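Local coordinates for universal stress protein (Archaeoglobus fulgidus, PDB 6HCD), which is of unknown function but belongs to the universal stress protein A family, whose members are generally linked to coping with cellular stress, at residues Val29-Lys34 with Glu78-Ala83; Tyr57-Leu62 with His97-Gly102. One frame throughout, in Å; residues are numbered along the deposited sequence.

How the interactions relate
Interaction 1 sets the end of strand 27-30 and the residues after it against helix 70-89; interaction 2 pairs strands 56-62 and 94-100, the two strands that this helix joins in a beta-alpha-beta unit. Both are partly buried: interaction 1 runs from buried Val-31 out to exposed Lys-34, which covers a partly exposed Trp-82 with two waters nearby, and has no direct hydrogen bond across it. Interaction 2 lies within the sheet, with just one exposed touching residue, and rests on three backbone hydrogen bonds, with buried side chains at Val-59 and Leu-99. The two touch directly: Val-31 O lies 2.7 Å from His-60 ND1, a probable hydrogen bond, and Leu-80 CD2 packs on Val-58 O.

Interaction 1: residues Val29-Lys34 with Glu78-Ala83; sequences VAVDKK and ETLSWA
Lys-34 lays its aliphatic chain across one face of the Trp-82 indole, the two side chains running past each other in opposite directions. The evidence for a CH-pi contact is that CD of Lys-34 sits 3.5 Å from the centroid of the five-membered ring of Trp-82, 24° off its normal. With CG of Trp-82 anti to the backbone N (chi1 166°), the indole reaches toward 29-34 and presents one face to the lysine. Bends at chi3 and chi4 of Lys-34 then turn its ammonium back to the helix, where NZ lies 3.9 Å from OE1 of Glu-78, a long salt bridge. Replacing Trp-82 with an alanine would probably leave the Lys-34 methylenes without their flat support and free the chain to turn. Deeper in, CG2 of Val-31 meets CG2 of Thr-79 at 3.9 Å and CD2 of Leu-80 at 4.1 Å. One water donates to both OG1 of Thr-79 (2.6 Å) and O of Asp-32 (2.7 Å); a second accepts from N of Lys-34 and makes only a weak bond to OG1 of Thr-79. That hydroxyl also hydrogen-bonds to the backbone O of Glu-75, one helical turn earlier. Around this contact, Val-31 also packs on Val-58 of strand 56-62, Trp-82 and Ala-83 touch Leu-42 of helix 36-52, and Leu-80 reaches Leu-98, placing helix 70-89 against the parallel strands 27-30, 56-62 and 94-100.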
ATOM      1  N   VAL A  29      -4.133  -1.082 -11.135  1.00 14.31           N
ATOM      2  CA  VAL A  29      -2.698  -1.191 -11.094  1.00 14.55           C
ATOM      3  C   VAL A  29      -2.125  -0.139 -12.050  1.00 16.19           C
ATOM      4  O   VAL A  29      -2.549  -0.028 -13.191  1.00 14.97           O
ATOM      5  CB  VAL A  29      -2.220  -2.625 -11.398  1.00 17.05           C
ATOM      6  CG1 VAL A  29      -2.705  -3.140 -12.738  1.00 15.26           C
ATOM      7  CG2 VAL A  29      -0.716  -2.723 -11.285  1.00 23.06           C
ATOM      8  N   ALA A  30      -1.213   0.694 -11.530  1.00 15.12           N
ATOM      9  CA  ALA A  30      -0.532   1.707 -12.301  1.00 15.89           C
ATOM     10  C   ALA A  30       0.830   1.156 -12.743  1.00 16.62           C
ATOM     11  O   ALA A  30       1.609   0.719 -11.917  1.00 17.51           O
ATOM     12  CB  ALA A  30      -0.383   2.960 -11.483  1.00 16.25           C
ATOM     13  N   VAL A  31       1.101   1.195 -14.050  1.00 17.36           N
ATOM     14  CA  VAL A  31       2.370   0.698 -14.595  1.00 21.19           C
ATOM     15  C   VAL A  31       3.026   1.804 -15.425  1.00 20.40           C
ATOM     16  O   VAL A  31       2.351   2.472 -16.209  1.00 20.66           O
ATOM     17  CB  VAL A  31       2.172  -0.589 -15.420  1.00 22.14           C
ATOM     18  CG1 VAL A  31       1.725  -1.740 -14.542  1.00 36.72           C
ATOM     19  CG2 VAL A  31       1.216  -0.383 -16.569  1.00 42.87           C
ATOM     20  N   ASP A  32       4.344   1.984 -15.248  1.00 22.79           N
ATOM     21  CA  ASP A  32       5.083   2.993 -15.994  1.00 28.25           C
ATOM     22  C   ASP A  32       5.542   2.380 -17.325  1.00 25.50           C
ATOM     23  O   ASP A  32       5.070   2.757 -18.379  1.00 28.66           O
ATOM     24  CB  ASP A  32       6.234   3.561 -15.159  1.00 42.74           C
ATOM     25  CG  ASP A  32       7.011   4.679 -15.849  1.00 51.54           C
ATOM     26  OD1 ASP A  32       6.412   5.361 -16.717  1.00 39.87           O
ATOM     27  OD2 ASP A  32       8.216   4.829 -15.546  1.00 52.19           O
ATOM     28  N   LYS A  33       6.441   1.397 -17.245  1.00 25.54           N
ATOM     29  CA  LYS A  33       7.124   0.838 -18.401  1.00 30.69           C
ATOM     30  C   LYS A  33       7.183  -0.679 -18.240  1.00 30.15           C
ATOM     31  O   LYS A  33       6.803  -1.232 -17.224  1.00 27.26           O
ATOM     32  CB  LYS A  33       8.517   1.456 -18.550  1.00 34.01           C
ATOM     33  CG  LYS A  33       9.402   1.397 -17.307  1.00 69.70           C
ATOM     34  CD  LYS A  33      10.723   2.123 -17.450  1.00 62.97           C
ATOM     35  CE  LYS A  33      11.821   1.535 -16.586  1.00 71.73           C
ATOM     36  NZ  LYS A  33      13.081   2.306 -16.709  1.00146.95           N
ATOM     37  N   LYS A  34       7.588  -1.376 -19.296  1.00 27.21           N
ATOM     38  CA  LYS A  34       7.848  -2.804 -19.154  1.00 28.20           C
ATOM     39  C   LYS A  34       9.152  -2.936 -18.367  1.00 41.90           C
ATOM     40  O   LYS A  34      10.147  -2.355 -18.747  1.00 93.77           O
ATOM     41  CB  LYS A  34       7.874  -3.509 -20.511  1.00 35.76           C
ATOM     42  CG  LYS A  34       6.647  -3.222 -21.367  1.00 41.07           C
ATOM     43  CD  LYS A  34       6.354  -4.266 -22.405  1.00 43.25           C
ATOM     44  CE  LYS A  34       7.115  -4.009 -23.681  1.00 54.12           C
ATOM     45  NZ  LYS A  34       6.462  -2.974 -24.519  1.00 48.04           N
ATOM     46  N   GLU A  78       1.576  -0.247 -25.686  1.00 25.28           N
ATOM     47  CA  GLU A  78       2.315  -1.512 -25.697  1.00 29.03           C
ATOM     48  C   GLU A  78       2.501  -2.003 -24.259  1.00 23.01           C
ATOM     49  O   GLU A  78       2.330  -3.180 -23.980  1.00 22.92           O
ATOM     50  CB  GLU A  78       3.666  -1.352 -26.404  1.00 31.33           C
ATOM     51  CG  GLU A  78       3.588  -1.395 -27.920  1.00 62.39           C
ATOM     52  CD  GLU A  78       4.938  -1.456 -28.621  1.00 48.42           C
ATOM     53  OE1 GLU A  78       5.718  -2.387 -28.324  1.00138.58           O
ATOM     54  OE2 GLU A  78       5.208  -0.573 -29.469  1.00 59.98           O
ATOM     55  N   THR A  79       2.849  -1.098 -23.341  1.00 18.81           N
ATOM     56  CA  THR A  79       3.023  -1.439 -21.931  1.00 16.47           C
ATOM     57  C   THR A  79       1.715  -2.013 -21.369  1.00 15.56           C
ATOM     58  O   THR A  79       1.734  -3.010 -20.664  1.00 16.14           O
ATOM     59  CB  THR A  79       3.483  -0.223 -21.117  1.00 19.60           C
ATOM     60  OG1 THR A  79       4.745   0.173 -21.645  1.00 19.12           O
ATOM     61  CG2 THR A  79       3.557  -0.474 -19.627  1.00 16.93           C
ATOM     62  N   LEU A  80       0.581  -1.383 -21.685  1.00 15.38           N
ATOM     63  CA  LEU A  80      -0.719  -1.818 -21.145  1.00 15.49           C
ATOM     64  C   LEU A  80      -1.117  -3.183 -21.716  1.00 16.93           C
ATOM     65  O   LEU A  80      -1.676  -4.023 -21.015  1.00 13.09           O
ATOM     66  CB  LEU A  80      -1.784  -0.771 -21.480  1.00 16.66           C
ATOM     67  CG  LEU A  80      -1.654   0.546 -20.724  1.00 20.09           C
ATOM     68  CD1 LEU A  80      -2.685   1.522 -21.194  1.00 21.44           C
ATOM     69  CD2 LEU A  80      -1.761   0.331 -19.247  1.00 23.32           C
ATOM     70  N   SER A  81      -0.855  -3.385 -23.012  1.00 15.76           N
ATOM     71  CA  SER A  81      -1.148  -4.645 -23.670  1.00 17.39           C
ATOM     72  C   SER A  81      -0.330  -5.775 -23.028  1.00 15.83           C
ATOM     73  O   SER A  81      -0.822  -6.859 -22.736  1.00 17.84           O
ATOM     74  CB  SER A  81      -0.912  -4.528 -25.162  1.00 23.49           C
ATOM     75  OG  SER A  81      -1.064  -5.796 -25.774  1.00 33.14           O
ATOM     76  N   TRP A  82       0.956  -5.511 -22.825  1.00 18.71           N
ATOM     77  CA  TRP A  82       1.868  -6.428 -22.145  1.00 16.20           C
ATOM     78  C   TRP A  82       1.367  -6.704 -20.723  1.00 15.30           C
ATOM     79  O   TRP A  82       1.312  -7.833 -20.269  1.00 17.34           O
ATOM     80  CB  TRP A  82       3.271  -5.826 -22.157  1.00 17.77           C
ATOM     81  CG  TRP A  82       4.248  -6.472 -21.232  1.00 16.65           C
ATOM     82  CD1 TRP A  82       5.008  -7.573 -21.488  1.00 21.96           C
ATOM     83  CD2 TRP A  82       4.645  -5.998 -19.932  1.00 18.31           C
ATOM     84  NE1 TRP A  82       5.836  -7.830 -20.430  1.00 19.80           N
ATOM     85  CE2 TRP A  82       5.624  -6.893 -19.450  1.00 23.64           C
ATOM     86  CE3 TRP A  82       4.247  -4.927 -19.117  1.00 29.13           C
ATOM     87  CZ2 TRP A  82       6.211  -6.740 -18.190  1.00 18.45           C
ATOM     88  CZ3 TRP A  82       4.805  -4.797 -17.869  1.00 19.22           C
ATOM     89  CH2 TRP A  82       5.757  -5.705 -17.400  1.00 17.69           C
ATOM     90  N   ALA A  83       1.013  -5.646 -20.003  1.00 13.24           N
ATOM     91  CA  ALA A  83       0.586  -5.771 -18.608  1.00 12.92           C
ATOM     92  C   ALA A  83      -0.653  -6.664 -18.499  1.00 12.45           C
ATOM     93  O   ALA A  83      -0.716  -7.497 -17.617  1.00 12.17           O
ATOM     94  CB  ALA A  83       0.349  -4.399 -18.017  1.00 14.16           C
TER
HETATM   95  O   HOH W   1       4.867   2.740 -21.052  1.00 21.00           O
HETATM   96  O   HOH W   2       8.212  -0.139 -21.902  1.00 29.91           O

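Interaction 2: residues Tyr57-Leu62 with His97-Gly102; sequences YVVHSL and HLLVRG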
ATOM      1  N   TYR A  57      -7.831  -3.450 -13.542  1.00 11.73           N
ATOM      2  CA  TYR A  57      -7.748  -2.348 -14.492  1.00 11.72           C
ATOM      3  C   TYR A  57      -6.317  -1.813 -14.472  1.00 12.86           C
ATOM      4  O   TYR A  57      -5.883  -1.280 -13.465  1.00 10.77           O
ATOM      5  CB  TYR A  57      -8.715  -1.221 -14.128  1.00 13.27           C
ATOM      6  CG  TYR A  57     -10.181  -1.504 -14.328  1.00 14.31           C
ATOM      7  CD1 TYR A  57     -10.655  -2.752 -14.713  1.00 14.82           C
ATOM      8  CD2 TYR A  57     -11.114  -0.505 -14.071  1.00 18.91           C
ATOM      9  CE1 TYR A  57     -12.013  -2.995 -14.868  1.00 23.58           C
ATOM     10  CE2 TYR A  57     -12.473  -0.734 -14.214  1.00 16.28           C
ATOM     11  CZ  TYR A  57     -12.921  -1.981 -14.610  1.00 21.90           C
ATOM     12  OH  TYR A  57     -14.253  -2.203 -14.764  1.00 21.62           O
ATOM     13  N   VAL A  58      -5.601  -1.974 -15.592  1.00 11.87           N
ATOM     14  CA  VAL A  58      -4.237  -1.527 -15.699  1.00 11.98           C
ATOM     15  C   VAL A  58      -4.250  -0.129 -16.317  1.00 12.98           C
ATOM     16  O   VAL A  58      -4.805   0.054 -17.407  1.00 12.92           O
ATOM     17  CB  VAL A  58      -3.385  -2.483 -16.560  1.00 13.63           C
ATOM     18  CG1 VAL A  58      -1.936  -2.080 -16.531  1.00 18.03           C
ATOM     19  CG2 VAL A  58      -3.523  -3.934 -16.147  1.00 16.19           C
ATOM     20  N   VAL A  59      -3.615   0.834 -15.638  1.00 11.78           N
ATOM     21  CA  VAL A  59      -3.651   2.224 -16.098  1.00 12.88           C
ATOM     22  C   VAL A  59      -2.237   2.739 -16.348  1.00 12.66           C
ATOM     23  O   VAL A  59      -1.264   2.349 -15.657  1.00 12.56           O
ATOM     24  CB  VAL A  59      -4.386   3.140 -15.115  1.00 14.65           C
ATOM     25  CG1 VAL A  59      -5.808   2.659 -14.924  1.00 16.62           C
ATOM     26  CG2 VAL A  59      -3.667   3.244 -13.778  1.00 21.89           C
ATOM     27  N   HIS A  60      -2.145   3.619 -17.346  1.00 12.87           N
ATOM     28  CA  HIS A  60      -0.986   4.455 -17.578  1.00 17.86           C
ATOM     29  C   HIS A  60      -1.485   5.837 -18.024  1.00 13.51           C
ATOM     30  O   HIS A  60      -2.367   5.910 -18.855  1.00 13.94           O
ATOM     31  CB  HIS A  60      -0.042   3.852 -18.624  1.00 17.38           C
ATOM     32  CG  HIS A  60       1.199   4.656 -18.778  1.00 19.24           C
ATOM     33  ND1 HIS A  60       2.330   4.415 -18.025  1.00 26.18           N
ATOM     34  CD2 HIS A  60       1.491   5.705 -19.578  1.00 27.11           C
ATOM     35  CE1 HIS A  60       3.278   5.273 -18.363  1.00 24.84           C
ATOM     36  NE2 HIS A  60       2.785   6.083 -19.315  1.00 22.23           N
ATOM     37  N   SER A  61      -0.885   6.895 -17.468  1.00 16.01           N
ATOM     38  CA  SER A  61      -1.321   8.274 -17.624  1.00 20.02           C
ATOM     39  C   SER A  61      -0.311   9.077 -18.450  1.00 19.95           C
ATOM     40  O   SER A  61       0.879   9.036 -18.160  1.00 20.49           O
ATOM     41  CB  SER A  61      -1.517   8.902 -16.274  1.00 22.54           C
ATOM     42  OG  SER A  61      -1.744  10.306 -16.394  1.00 18.92           O
ATOM     43  N   LEU A  62      -0.804   9.820 -19.452  1.00 17.62           N
ATOM     44  CA  LEU A  62      -0.046  10.850 -20.194  1.00 20.50           C
ATOM     45  C   LEU A  62      -0.849  12.149 -20.221  1.00 21.62           C
ATOM     46  O   LEU A  62      -2.076  12.106 -20.239  1.00 24.17           O
ATOM     47  CB  LEU A  62       0.194  10.386 -21.635  1.00 24.06           C
ATOM     48  CG  LEU A  62       0.886   9.037 -21.803  1.00 36.77           C
ATOM     49  CD1 LEU A  62       0.704   8.546 -23.212  1.00 32.46           C
ATOM     50  CD2 LEU A  62       2.349   9.144 -21.426  1.00 48.07           C
ATOM     51  N   HIS A  97      -6.556   0.563 -19.603  1.00 12.27           N
ATOM     52  CA  HIS A  97      -7.129   1.892 -19.509  1.00 14.23           C
ATOM     53  C   HIS A  97      -6.028   2.945 -19.660  1.00 15.18           C
ATOM     54  O   HIS A  97      -5.368   3.341 -18.690  1.00 13.11           O
ATOM     55  CB  HIS A  97      -7.882   2.044 -18.185  1.00 17.31           C
ATOM     56  CG  HIS A  97      -9.107   1.201 -18.111  1.00 15.56           C
ATOM     57  ND1 HIS A  97     -10.350   1.669 -18.488  1.00 20.38           N
ATOM     58  CD2 HIS A  97      -9.279  -0.087 -17.736  1.00 17.34           C
ATOM     59  CE1 HIS A  97     -11.242   0.712 -18.321  1.00 24.74           C
ATOM     60  NE2 HIS A  97     -10.606  -0.387 -17.885  1.00 33.42           N
ATOM     61  N   LEU A  98      -5.793   3.367 -20.900  1.00 13.55           N
ATOM     62  CA  LEU A  98      -4.866   4.471 -21.169  1.00 13.87           C
ATOM     63  C   LEU A  98      -5.577   5.762 -20.797  1.00 13.26           C
ATOM     64  O   LEU A  98      -6.716   5.956 -21.211  1.00 14.97           O
ATOM     65  CB  LEU A  98      -4.485   4.464 -22.655  1.00 17.58           C
ATOM     66  CG  LEU A  98      -3.548   5.586 -23.100  1.00 17.55           C
ATOM     67  CD1 LEU A  98      -2.186   5.440 -22.445  1.00 17.54           C
ATOM     68  CD2 LEU A  98      -3.426   5.613 -24.613  1.00 22.69           C
ATOM     69  N   LEU A  99      -4.905   6.622 -20.024  1.00 14.74           N
ATOM     70  CA  LEU A  99      -5.484   7.889 -19.582  1.00 19.78           C
ATOM     71  C   LEU A  99      -4.693   9.051 -20.191  1.00 18.00           C
ATOM     72  O   LEU A  99      -3.536   9.286 -19.852  1.00 17.76           O
ATOM     73  CB  LEU A  99      -5.475   7.964 -18.053  1.00 17.40           C
ATOM     74  CG  LEU A  99      -6.137   6.806 -17.310  1.00 20.72           C
ATOM     75  CD1 LEU A  99      -5.943   6.945 -15.812  1.00 19.04           C
ATOM     76  CD2 LEU A  99      -7.614   6.694 -17.661  1.00 21.15           C
ATOM     77  N   VAL A 100      -5.355   9.795 -21.082  1.00 17.97           N
ATOM     78  CA  VAL A 100      -4.832  11.032 -21.619  1.00 15.86           C
ATOM     79  C   VAL A 100      -5.906  12.097 -21.381  1.00 15.88           C
ATOM     80  O   VAL A 100      -6.834  12.233 -22.157  1.00 16.65           O
ATOM     81  CB  VAL A 100      -4.444  10.886 -23.102  1.00 17.82           C
ATOM     82  CG1 VAL A 100      -3.765  12.134 -23.615  1.00 22.02           C
ATOM     83  CG2 VAL A 100      -3.542   9.684 -23.329  1.00 20.40           C
ATOM     84  N   ARG A 101      -5.794  12.788 -20.245  1.00 17.86           N
ATOM     85  CA  ARG A 101      -6.893  13.544 -19.651  1.00 26.11           C
ATOM     86  C   ARG A 101      -6.427  14.932 -19.179  1.00 32.27           C
ATOM     87  O   ARG A 101      -7.149  15.612 -18.436  1.00 21.21           O
ATOM     88  CB  ARG A 101      -7.451  12.757 -18.457  1.00 20.90           C
ATOM     89  CG  ARG A 101      -7.798  11.312 -18.769  1.00 28.82           C
ATOM     90  CD  ARG A 101      -8.923  10.769 -17.909  1.00 28.26           C
ATOM     91  NE  ARG A 101      -8.566  10.664 -16.505  1.00 19.34           N
ATOM     92  CZ  ARG A 101      -9.346  10.136 -15.565  1.00 30.03           C
ATOM     93  NH1 ARG A 101     -10.589   9.801 -15.871  1.00 18.75           N
ATOM     94  NH2 ARG A 101      -8.879   9.951 -14.333  1.00 18.29           N
ATOM     95  N   GLY A 102      -5.235  15.354 -19.611  1.00 19.68           N
ATOM     96  CA  GLY A 102      -4.678  16.658 -19.258  1.00 25.96           C
ATOM     97  C   GLY A 102      -4.290  16.777 -17.792  1.00 27.06           C
ATOM     98  O   GLY A 102      -4.208  17.872 -17.284  1.00 23.72           O
TER
HETATM   99  O   HOH W   3      -3.861  12.796 -18.188  1.00 12.84           O
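His-97 and Tyr-57 bring their rings together obliquely, with centroids 4.6 Å apart and planes at 35°. NE2 of His-97 stands 3.7 Å above the tyrosine plane, over its centre. The same NE2 is hydrogen-bonded to OE1 of Glu-95. Beside the rings, CG1 of Val-59 lies 3.9 Å from CB of His-97. Farther along this face, CD1 of Leu-99 meets CB of Val-59 at 4.2 Å; the extended Leu-99 chain carries that methyl back toward the valine. On the other face, Leu-98 has CG anti to its backbone N but bends at chi2 (66°), which brings its CD1 to 3.6 Å from O of His-60, while CD1 of Leu-62 meets CD1 of Leu-98 at 4.3 Å. The strands run parallel, with N-to-C directions 17° apart, as the two strands of a beta-alpha-beta crossover through helix 70-89. N of His-97 bonds to O of Val-58 in a somewhat bent bond, N of Leu-99 to O of His-60, and N of Leu-62 to O of Leu-99, the last at 2.8 Å. Toward Arg-101 and Gly-102, one water accepts from N of Arg-101 and probably donates to O of Leu-62; the Arg-101 guanidinium forms salt bridges to Asp-108 and Glu-115. Main-chain bonds thus fix the parallel register whatever the side chains, while Val-59, Leu-99 and the Tyr-57/His-97 pair fill the face turned to Phe-112 of helix 105-115.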